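Local atomic coordinates of sulfotransferase (Mus musculus, PDB entry 5X2B), a protein that probably transfers sulfuryl (sulfo) groups as a cytosolic sulfotransferase of the sulfotransferase 1 family, and holds the nucleotide adenosine-3'-5'-diphosphate in this structure. Residues A[95-98]-A[99-103]; A[134-137]-A[138-142]; A[156-159]-A[160-163]; A[261-264]-A[265-269]. One frame throughout, in Å; residues are numbered along the deposited sequence.

In the fold
All four contacts are local, each on one helix or at its end; the helices of contacts 2 and 4 pack on other helices. Contact 3, on helix 153-161, touches two others: W160 CH2 packs on L95 CD2 of contact 1 at 3.5 Å, and L158 CD2 lies 4.2 Å from M267 SD of contact 4. Contact 2 stands apart, its nearest atoms about 8 Å from contact 4 and about 20 Å from contact 1, on the opposite side of the chain's centre. None lines the nucleotide: the side chains of H156 and F139 lie about 10 and 11 Å from the bound adenosine-3'-5'-diphosphate, while that of E162 is about 3 Å from a bound calcium ion.

Contact 1 of 4, residues A[95-98]-A[99-103]; sequences LPVT and VKQKQ
L95 and V99 meet at about a right angle, the CD2 methyl of L95 lying 4.1 Å from CG1 of V99. The two methyls of V99 are shared out: CG1, anti to the backbone N (chi1 175°), takes the leucine, while CG2 runs alongside the ring of P96 and comes within 3.8 Å of its CB. P96 and V99 point the same way, so they form one apolar side of the first turn, and V99 goes on to pack against F28. K100 also reaches back to L95. Its chain, extended beyond CG, crosses L95 at a slant and carries NZ beyond the segments to the carbonyl O of Y92, whose ring it also meets in a cation-pi contact. On another side Q101 slants across V97 and T98, where OG1 of T98 gives a weak 3.4 Å hydrogen bond to OE1 of Q101. P96 occupies the N-cap position, and its carbonyl O accepts the N-H of V99 at 2.7 Å. At the far end T98 O receives K102 N at 3.1 Å. With Q103 at positive phi, helix 97-102 closes in a Schellman motif, just ahead of strand 105-110 of the parallel sheet.

Contact 2 of 4, residues A[134-137]-A[138-142]; sequences ETWA and AFLEL
W136 lays the six-membered ring of its indole against L140, one turn further along helix 136-145. The apolar contacts carry most of this pairing. CB of L140 sits over one face of that ring in a CH-pi contact, 4.2 Å from the centroid and 16° off the normal, while CD1 of the leucine reaches CH2 of W136 at 3.8 Å. W136 has its CG anti to the backbone N (chi1 153°), which turns the indole forward along the helix, to L140. F139 is met on the neighbouring side: CZ3 of W136 approaches the edge of the phenylalanine at CD1, 4.0 Å away.

The hydrogen bonds between the segments belong to the backbone. T135, at the N-cap position, offers its carbonyl O to A138 N at 3.3 Å, and L140 N bonds to W136 O at 3.0 Å with an N-H...O angle of 157°. A137 O receives E141 N only weakly.

Aromatic partners outside enlarge the cluster. F139 meets Y124, a calcium-binding residue in a structure of this protein, and F121 edge-to-face; W136 meets F251 in the same manner, and NE1 of W136 is hydrogen-bonded to OE1 of Q255. A leucine in place of W136 would probably leave the Q255 amide without this donor and open a gap beside L140 and F251. The chemistry is thus largely apolar, an aromatic and aliphatic cluster in which the polar indole atom, NE1, is satisfied by Q255 of helix 253-266.

Contact 3 of 4, residues A[156-159]-A[160-163]; sequences HVLS and WEEH
W160 crosses H156 at a slant on helix 153-161, one of the helices packed on the parallel sheet of this P-loop-like sulfotransferase fold. From CB, which lies 3.4 Å from V157 O, the tryptophan has its CG anti to the carbonyl carbon (chi1 -81°), and this directs the indole toward H156. CD1 lies above one face of the imidazole, displaced toward its rim, and NE1 follows over the same ring, 3.7 Å from CE1 of H156. The planes stand at 47°, so the two rings form an oblique pair. Farther out the indole is embedded among other groups: it stacks on Y108, meets Y92 edge-to-face, and at its tip CH2 packs on L95. H156 is itself fixed at both nitrogens, ND1 by the hydroxyl of Y108 and NE2 by the carbonyl O of H89, and these bonds set the face presented to W160. E161 extends the other way, its carboxylate held by OG of S270 and the backbone N of V272, while OE1 passes 3.8 Å from CD2 of L158. Around S159, a water donates weakly to OE1 of E162 and, at 2.9 Å, to S159 O.

Contact 4 of 4, residues A[261-264]-A[265-269]; sequences ELFT and EKMRN
The carbonyl O of F263 receives the N-H of M267 at 2.6 Å, with an N-H...O angle of 163°. One residue earlier, L262 O takes K266 N at 2.6 Å in the same i to i+4 pattern. Beside the first bond the side chains meet: CG of M267 lies over one face of the F263 ring, offset toward its rim, 3.3 Å from the centroid and 16° off the normal, a CH-pi contact. The methionine has CG anti to its carbonyl carbon (chi1 -56°), and the bend at chi2 leaves SD above the same face but 5.0 Å from the centroid, a longer Met-aromatic contact. Replacing F263 with an alanine would probably deprive the M267 side chain of the flat surface beneath it and leave it freer to turn. L262 and K266 run alongside each other, and OE2 of E265 comes within 3.5 Å of CD2 of L262. Beyond the lysine's bends, NZ forms a salt bridge with OD1 of D155. The contact closes helix 253-266 against helix 153-161, where F263 packs on W153 and F154, and K266 and M267 also rest on F154.

Contact 1 of 4, residues A[95-98]-A[99-103]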
loop_
_atom_site.group_PDB
_atom_site.type_symbol
_atom_site.label_atom_id
_atom_site.label_comp_id
_atom_site.label_asym_id
_atom_site.label_seq_id
_atom_site.Cartn_x
_atom_site.Cartn_y
_atom_site.Cartn_z
ATOM N N LEU A 95 8.517 10.759 -1.196
ATOM C CA LEU A 95 7.827 11.255 -0.056
ATOM C C LEU A 95 8.350 12.683 0.235
ATOM O O LEU A 95 9.563 12.908 0.278
ATOM C CB LEU A 95 8.117 10.332 1.101
ATOM C CG LEU A 95 7.200 10.588 2.287
ATOM C CD1 LEU A 95 5.866 9.957 2.095
ATOM C CD2 LEU A 95 7.783 10.035 3.499
ATOM N N PRO A 96 7.436 13.655 0.425
ATOM C CA PRO A 96 7.670 15.074 0.667
ATOM C C PRO A 96 8.580 15.314 1.811
ATOM O O PRO A 96 8.330 14.810 2.884
ATOM C CB PRO A 96 6.299 15.582 1.046
ATOM C CG PRO A 96 5.406 14.744 0.279
ATOM C CD PRO A 96 6.002 13.402 0.247
ATOM N N VAL A 97 9.607 16.109 1.590
ATOM C CA VAL A 97 10.602 16.296 2.599
ATOM C C VAL A 97 9.944 16.688 3.857
ATOM O O VAL A 97 10.301 16.273 4.926
ATOM C CB VAL A 97 11.457 17.450 2.285
ATOM C CG1 VAL A 97 10.621 18.680 2.171
ATOM C CG2 VAL A 97 12.458 17.604 3.402
ATOM N N THR A 98 8.940 17.509 3.709
ATOM C CA THR A 98 8.352 18.140 4.836
ATOM C C THR A 98 7.764 17.077 5.743
ATOM O O THR A 98 7.649 17.246 6.939
ATOM C CB THR A 98 7.295 19.081 4.336
ATOM O OG1 THR A 98 7.694 20.436 4.613
ATOM C CG2 THR A 98 5.994 18.785 4.966
ATOM N N VAL A 99 7.392 15.949 5.168
ATOM C CA VAL A 99 6.873 14.861 5.979
ATOM C C VAL A 99 8.044 14.264 6.727
ATOM O O VAL A 99 7.928 13.785 7.862
ATOM C CB VAL A 99 6.208 13.735 5.121
ATOM C CG1 VAL A 99 5.781 12.567 5.982
ATOM C CG2 VAL A 99 5.015 14.249 4.418
ATOM N N LYS A 100 9.198 14.276 6.074
ATOM C CA LYS A 100 10.351 13.710 6.723
ATOM C C LYS A 100 10.669 14.603 7.916
ATOM O O LYS A 100 10.926 14.114 9.013
ATOM C CB LYS A 100 11.488 13.540 5.720
ATOM C CG LYS A 100 11.094 12.540 4.654
ATOM C CD LYS A 100 12.041 12.485 3.504
ATOM C CE LYS A 100 11.332 11.911 2.295
ATOM N NZ LYS A 100 12.239 11.979 1.111
ATOM N N GLN A 101 10.549 15.913 7.698
ATOM C CA GLN A 101 10.948 16.944 8.664
ATOM C C GLN A 101 10.076 16.903 9.883
ATOM O O GLN A 101 10.545 17.042 10.991
ATOM C CB GLN A 101 10.897 18.335 8.029
ATOM C CG GLN A 101 11.293 18.370 6.536
ATOM C CD GLN A 101 11.656 19.773 5.991
ATOM O OE1 GLN A 101 10.837 20.681 5.927
ATOM N NE2 GLN A 101 12.902 19.919 5.575
ATOM N N LYS A 102 8.797 16.688 9.710
ATOM C CA LYS A 102 7.928 16.615 10.868
ATOM C C LYS A 102 8.018 15.290 11.610
ATOM O O LYS A 102 7.514 15.173 12.722
ATOM C CB LYS A 102 6.488 16.808 10.430
ATOM C CG LYS A 102 6.224 18.148 9.841
ATOM C CD LYS A 102 6.201 19.169 10.915
ATOM C CE LYS A 102 5.603 20.429 10.387
ATOM N NZ LYS A 102 6.478 21.002 9.317
ATOM N N GLN A 103 8.600 14.278 10.982
ATOM C CA GLN A 103 8.516 12.906 11.479
ATOM C C GLN A 103 7.087 12.406 11.690
ATOM O O GLN A 103 6.809 11.723 12.701
ATOM C CB GLN A 103 9.223 12.805 12.816
ATOM C CG GLN A 103 10.696 12.837 12.701
ATOM C CD GLN A 103 11.334 13.155 14.015
ATOM O OE1 GLN A 103 10.675 13.154 15.046
ATOM N NE2 GLN A 103 12.620 13.444 13.991
#

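Contact 2 of 4, residues A[134-137]-A[138-142]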
loop_
_atom_site.group_PDB
_atom_site.type_symbol
_atom_site.label_atom_id
_atom_site.label_comp_id
_atom_site.label_asym_id
_atom_site.label_seq_id
_atom_site.Cartn_x
_atom_site.Cartn_y
_atom_site.Cartn_z
ATOM N N GLU A 134 -0.789 -9.751 -21.504
ATOM C CA GLU A 134 -1.492 -11.003 -21.874
ATOM C C GLU A 134 -1.267 -12.192 -20.896
ATOM O O GLU A 134 -2.188 -12.861 -20.401
ATOM C CB GLU A 134 -1.061 -11.469 -23.272
ATOM C CG GLU A 134 -1.246 -10.483 -24.414
ATOM C CD GLU A 134 -1.527 -11.199 -25.738
ATOM O OE1 GLU A 134 -1.507 -12.454 -25.763
ATOM O OE2 GLU A 134 -1.775 -10.514 -26.749
ATOM N N THR A 135 -0.008 -12.478 -20.650
ATOM C CA THR A 135 0.333 -13.687 -19.953
ATOM C C THR A 135 1.096 -13.279 -18.713
ATOM O O THR A 135 1.655 -12.173 -18.611
ATOM C CB THR A 135 1.181 -14.618 -20.829
ATOM O OG1 THR A 135 2.469 -14.039 -21.060
ATOM C CG2 THR A 135 0.486 -14.844 -22.178
ATOM N N TRP A 136 1.093 -14.184 -17.759
ATOM C CA TRP A 136 1.762 -13.984 -16.489
ATOM C C TRP A 136 3.259 -13.622 -16.679
ATOM O O TRP A 136 3.804 -12.721 -16.026
ATOM C CB TRP A 136 1.563 -15.269 -15.661
ATOM C CG TRP A 136 2.635 -15.538 -14.659
ATOM C CD1 TRP A 136 3.466 -16.613 -14.605
ATOM C CD2 TRP A 136 2.996 -14.707 -13.581
ATOM N NE1 TRP A 136 4.308 -16.506 -13.547
ATOM C CE2 TRP A 136 4.043 -15.315 -12.900
ATOM C CE3 TRP A 136 2.530 -13.472 -13.115
ATOM C CZ2 TRP A 136 4.633 -14.776 -11.788
ATOM C CZ3 TRP A 136 3.106 -12.927 -12.020
ATOM C CH2 TRP A 136 4.152 -13.575 -11.357
ATOM N N ALA A 137 3.899 -14.304 -17.612
ATOM C CA ALA A 137 5.341 -14.283 -17.695
ATOM C C ALA A 137 5.834 -12.950 -18.225
ATOM O O ALA A 137 6.991 -12.567 -18.031
ATOM C CB ALA A 137 5.778 -15.393 -18.578
ATOM N N ALA A 138 4.937 -12.248 -18.907
ATOM C CA ALA A 138 5.231 -10.948 -19.476
ATOM C C ALA A 138 5.341 -9.943 -18.361
ATOM O O ALA A 138 6.277 -9.160 -18.262
ATOM C CB ALA A 138 4.112 -10.548 -20.414
ATOM N N PHE A 139 4.336 -9.975 -17.525
ATOM C CA PHE A 139 4.292 -9.103 -16.392
ATOM C C PHE A 139 5.415 -9.357 -15.390
ATOM O O PHE A 139 5.962 -8.427 -14.821
ATOM C CB PHE A 139 2.968 -9.328 -15.741
ATOM C CG PHE A 139 2.790 -8.568 -14.508
ATOM C CD1 PHE A 139 3.039 -9.142 -13.280
ATOM C CD2 PHE A 139 2.370 -7.280 -14.564
ATOM C CE1 PHE A 139 2.850 -8.421 -12.127
ATOM C CE2 PHE A 139 2.183 -6.558 -13.432
ATOM C CZ PHE A 139 2.409 -7.131 -12.211
ATOM N N LEU A 140 5.760 -10.607 -15.149
ATOM C CA LEU A 140 6.806 -10.867 -14.183
ATOM C C LEU A 140 8.116 -10.223 -14.593
ATOM O O LEU A 140 8.866 -9.735 -13.744
ATOM C CB LEU A 140 7.037 -12.347 -14.026
ATOM C CG LEU A 140 8.127 -12.695 -13.009
ATOM C CD1 LEU A 140 7.728 -12.236 -11.618
ATOM C CD2 LEU A 140 8.409 -14.186 -12.997
ATOM N N GLU A 141 8.422 -10.276 -15.882
ATOM C CA GLU A 141 9.674 -9.735 -16.364
ATOM C C GLU A 141 9.800 -8.280 -16.005
ATOM O O GLU A 141 10.897 -7.791 -15.718
ATOM C CB GLU A 141 9.770 -9.845 -17.880
ATOM C CG GLU A 141 11.140 -10.309 -18.297
ATOM C CD GLU A 141 11.413 -10.179 -19.793
ATOM O OE1 GLU A 141 11.641 -9.036 -20.272
ATOM O OE2 GLU A 141 11.421 -11.238 -20.476
ATOM N N LEU A 142 8.661 -7.591 -16.049
ATOM C CA LEU A 142 8.556 -6.148 -15.780
ATOM C C LEU A 142 8.638 -5.874 -14.335
ATOM O O LEU A 142 9.267 -4.918 -13.893
ATOM C CB LEU A 142 7.201 -5.607 -16.200
ATOM C CG LEU A 142 6.892 -5.657 -17.698
ATOM C CD1 LEU A 142 5.551 -5.027 -17.932
ATOM C CD2 LEU A 142 7.981 -4.941 -18.516
#

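Contact 3 of 4, residues A[156-159]-A[160-163]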
loop_
_atom_site.group_PDB
_atom_site.type_symbol
_atom_site.label_atom_id
_atom_site.label_comp_id
_atom_site.label_asym_id
_atom_site.label_seq_id
_atom_site.Cartn_x
_atom_site.Cartn_y
_atom_site.Cartn_z
ATOM N N HIS A 156 11.177 -0.254 -3.238
ATOM C CA HIS A 156 10.187 0.357 -2.381
ATOM C C HIS A 156 10.463 0.000 -0.947
ATOM O O HIS A 156 10.573 0.812 -0.023
ATOM C CB HIS A 156 8.808 -0.160 -2.742
ATOM C CG HIS A 156 7.720 0.767 -2.295
ATOM N ND1 HIS A 156 7.018 0.563 -1.139
ATOM C CD2 HIS A 156 7.290 1.929 -2.820
ATOM C CE1 HIS A 156 6.148 1.563 -0.980
ATOM N NE2 HIS A 156 6.289 2.403 -1.993
ATOM N N VAL A 157 10.556 -1.272 -0.784
ATOM C CA VAL A 157 10.591 -1.827 0.515
ATOM C C VAL A 157 11.833 -1.339 1.223
ATOM O O VAL A 157 11.822 -0.989 2.422
ATOM C CB VAL A 157 10.657 -3.338 0.318
ATOM C CG1 VAL A 157 10.758 -4.059 1.620
ATOM C CG2 VAL A 157 9.445 -3.805 -0.414
ATOM N N LEU A 158 12.926 -1.316 0.476
ATOM C CA LEU A 158 14.237 -1.088 1.077
ATOM C C LEU A 158 14.371 0.306 1.587
ATOM O O LEU A 158 14.700 0.563 2.738
ATOM C CB LEU A 158 15.339 -1.366 0.070
ATOM C CG LEU A 158 15.617 -2.874 -0.114
ATOM C CD1 LEU A 158 16.651 -3.160 -1.254
ATOM C CD2 LEU A 158 16.083 -3.556 1.169
ATOM N N SER A 159 14.098 1.214 0.694
ATOM C CA SER A 159 14.110 2.606 1.006
ATOM C C SER A 159 13.400 2.725 2.313
ATOM O O SER A 159 13.859 3.375 3.248
ATOM C CB SER A 159 13.350 3.374 -0.071
ATOM O OG SER A 159 12.039 2.843 -0.291
ATOM N N TRP A 160 12.270 2.053 2.379
ATOM C CA TRP A 160 11.445 2.252 3.527
ATOM C C TRP A 160 12.059 1.564 4.671
ATOM O O TRP A 160 11.976 1.990 5.804
ATOM C CB TRP A 160 10.048 1.731 3.280
ATOM C CG TRP A 160 9.349 2.734 2.538
ATOM C CD1 TRP A 160 9.011 2.726 1.219
ATOM C CD2 TRP A 160 8.960 3.977 3.038
ATOM N NE1 TRP A 160 8.406 3.891 0.881
ATOM C CE2 TRP A 160 8.354 4.686 2.002
ATOM C CE3 TRP A 160 9.045 4.570 4.293
ATOM C CZ2 TRP A 160 7.840 5.937 2.154
ATOM C CZ3 TRP A 160 8.528 5.806 4.463
ATOM C CH2 TRP A 160 7.928 6.490 3.397
ATOM N N GLU A 161 12.688 0.464 4.386
ATOM C CA GLU A 161 13.091 -0.313 5.488
ATOM C C GLU A 161 14.126 0.495 6.215
ATOM O O GLU A 161 14.422 0.216 7.344
ATOM C CB GLU A 161 13.679 -1.628 5.024
ATOM C CG GLU A 161 14.100 -2.534 6.181
ATOM C CD GLU A 161 14.507 -3.988 5.776
ATOM O OE1 GLU A 161 14.622 -4.266 4.577
ATOM O OE2 GLU A 161 14.720 -4.864 6.645
ATOM N N GLU A 162 14.702 1.507 5.580
ATOM C CA GLU A 162 15.815 2.197 6.229
ATOM C C GLU A 162 15.409 2.908 7.490
ATOM O O GLU A 162 16.239 3.363 8.277
ATOM C CB GLU A 162 16.403 3.223 5.293
ATOM C CG GLU A 162 17.249 2.546 4.337
ATOM C CD GLU A 162 18.097 3.502 3.571
ATOM O OE1 GLU A 162 18.119 4.713 3.890
ATOM O OE2 GLU A 162 18.760 3.016 2.645
ATOM N N HIS A 163 14.121 3.053 7.668
ATOM C CA HIS A 163 13.680 3.902 8.710
ATOM C C HIS A 163 12.796 3.050 9.564
ATOM O O HIS A 163 11.985 3.556 10.333
ATOM C CB HIS A 163 12.937 5.106 8.117
ATOM C CG HIS A 163 13.674 5.749 7.005
ATOM N ND1 HIS A 163 14.662 6.692 7.206
ATOM C CD2 HIS A 163 13.618 5.543 5.656
ATOM C CE1 HIS A 163 15.166 7.033 6.037
ATOM N NE2 HIS A 163 14.563 6.372 5.094
HETATM O O HOH W 1 15.694 5.578 3.103
#

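Contact 4 of 4, residues A[261-264]-A[265-269]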
loop_
_atom_site.group_PDB
_atom_site.type_symbol
_atom_site.label_atom_id
_atom_site.label_comp_id
_atom_site.label_asym_id
_atom_site.label_seq_id
_atom_site.Cartn_x
_atom_site.Cartn_y
_atom_site.Cartn_z
ATOM N N GLU A 261 16.817 -15.889 -6.580
ATOM C CA GLU A 261 18.156 -15.352 -6.666
ATOM C C GLU A 261 18.206 -13.847 -6.671
ATOM O O GLU A 261 19.061 -13.252 -6.027
ATOM C CB GLU A 261 18.811 -15.886 -7.908
ATOM C CG GLU A 261 19.020 -17.368 -7.798
ATOM C CD GLU A 261 19.846 -17.913 -8.953
ATOM O OE1 GLU A 261 20.460 -17.093 -9.677
ATOM O OE2 GLU A 261 19.872 -19.147 -9.138
ATOM N N LEU A 262 17.311 -13.210 -7.407
ATOM C CA LEU A 262 17.258 -11.762 -7.349
ATOM C C LEU A 262 16.830 -11.352 -5.957
ATOM O O LEU A 262 17.311 -10.367 -5.400
ATOM C CB LEU A 262 16.252 -11.193 -8.338
ATOM C CG LEU A 262 16.550 -9.780 -8.864
ATOM C CD1 LEU A 262 15.397 -9.260 -9.706
ATOM C CD2 LEU A 262 16.821 -8.770 -7.769
ATOM N N PHE A 263 15.881 -12.090 -5.409
ATOM C CA PHE A 263 15.397 -11.728 -4.120
ATOM C C PHE A 263 16.524 -11.771 -3.123
ATOM O O PHE A 263 16.759 -10.860 -2.340
ATOM C CB PHE A 263 14.364 -12.687 -3.614
ATOM C CG PHE A 263 13.938 -12.345 -2.242
ATOM C CD1 PHE A 263 12.840 -11.517 -2.033
ATOM C CD2 PHE A 263 14.699 -12.758 -1.151
ATOM C CE1 PHE A 263 12.468 -11.176 -0.753
ATOM C CE2 PHE A 263 14.335 -12.424 0.135
ATOM C CZ PHE A 263 13.220 -11.635 0.341
ATOM N N THR A 264 17.186 -12.896 -3.129
ATOM C CA THR A 264 18.295 -13.110 -2.252
ATOM C C THR A 264 19.436 -12.148 -2.554
ATOM O O THR A 264 20.229 -11.833 -1.680
ATOM C CB THR A 264 18.811 -14.492 -2.452
ATOM O OG1 THR A 264 17.808 -15.430 -2.020
ATOM C CG2 THR A 264 20.091 -14.653 -1.679
ATOM N N GLU A 265 19.516 -11.697 -3.795
ATOM C CA GLU A 265 20.508 -10.703 -4.190
ATOM C C GLU A 265 20.124 -9.324 -3.691
ATOM O O GLU A 265 20.961 -8.575 -3.204
ATOM C CB GLU A 265 20.629 -10.671 -5.697
ATOM C CG GLU A 265 21.321 -9.465 -6.270
ATOM C CD GLU A 265 21.234 -9.456 -7.786
ATOM O OE1 GLU A 265 22.077 -10.121 -8.416
ATOM O OE2 GLU A 265 20.315 -8.818 -8.354
ATOM N N LYS A 266 18.860 -8.957 -3.813
ATOM C CA LYS A 266 18.499 -7.652 -3.349
ATOM C C LYS A 266 18.250 -7.668 -1.833
ATOM O O LYS A 266 18.714 -6.789 -1.136
ATOM C CB LYS A 266 17.308 -7.092 -4.139
ATOM C CG LYS A 266 17.610 -6.763 -5.590
ATOM C CD LYS A 266 18.031 -5.291 -5.848
ATOM C CE LYS A 266 16.911 -4.463 -6.547
ATOM N NZ LYS A 266 17.255 -2.979 -6.789
ATOM N N MET A 267 17.546 -8.662 -1.309
ATOM C CA MET A 267 17.100 -8.592 0.092
ATOM C C MET A 267 18.114 -9.163 1.015
ATOM O O MET A 267 17.745 -9.810 2.001
ATOM C CB MET A 267 15.817 -9.386 0.269
ATOM C CG MET A 267 14.784 -8.916 -0.655
ATOM S SD MET A 267 14.713 -7.187 -0.345
ATOM C CE MET A 267 14.088 -7.277 1.304
ATOM N N ARG A 268 19.384 -8.901 0.709
ATOM C CA ARG A 268 20.493 -9.638 1.310
ATOM C C ARG A 268 20.185 -9.915 2.755
ATOM O O ARG A 268 19.732 -10.994 3.146
ATOM C CB ARG A 268 21.817 -8.832 1.283
ATOM C CG ARG A 268 22.167 -8.053 0.018
ATOM C CD ARG A 268 22.869 -8.918 -1.039
ATOM N NE ARG A 268 24.306 -9.142 -0.813
ATOM C CZ ARG A 268 25.286 -8.399 -1.339
ATOM N NH1 ARG A 268 26.556 -8.694 -1.091
ATOM N NH2 ARG A 268 25.013 -7.354 -2.113
ATOM N N ASN A 269 20.437 -8.888 3.547
ATOM C CA ASN A 269 20.536 -9.023 4.974
ATOM C C ASN A 269 19.423 -8.191 5.525
ATOM O O ASN A 269 19.511 -7.661 6.634
ATOM C CB ASN A 269 21.881 -8.483 5.438
ATOM C CG ASN A 269 22.629 -7.760 4.324
ATOM O OD1 ASN A 269 22.134 -6.789 3.771
ATOM N ND2 ASN A 269 23.824 -8.229 4.002
#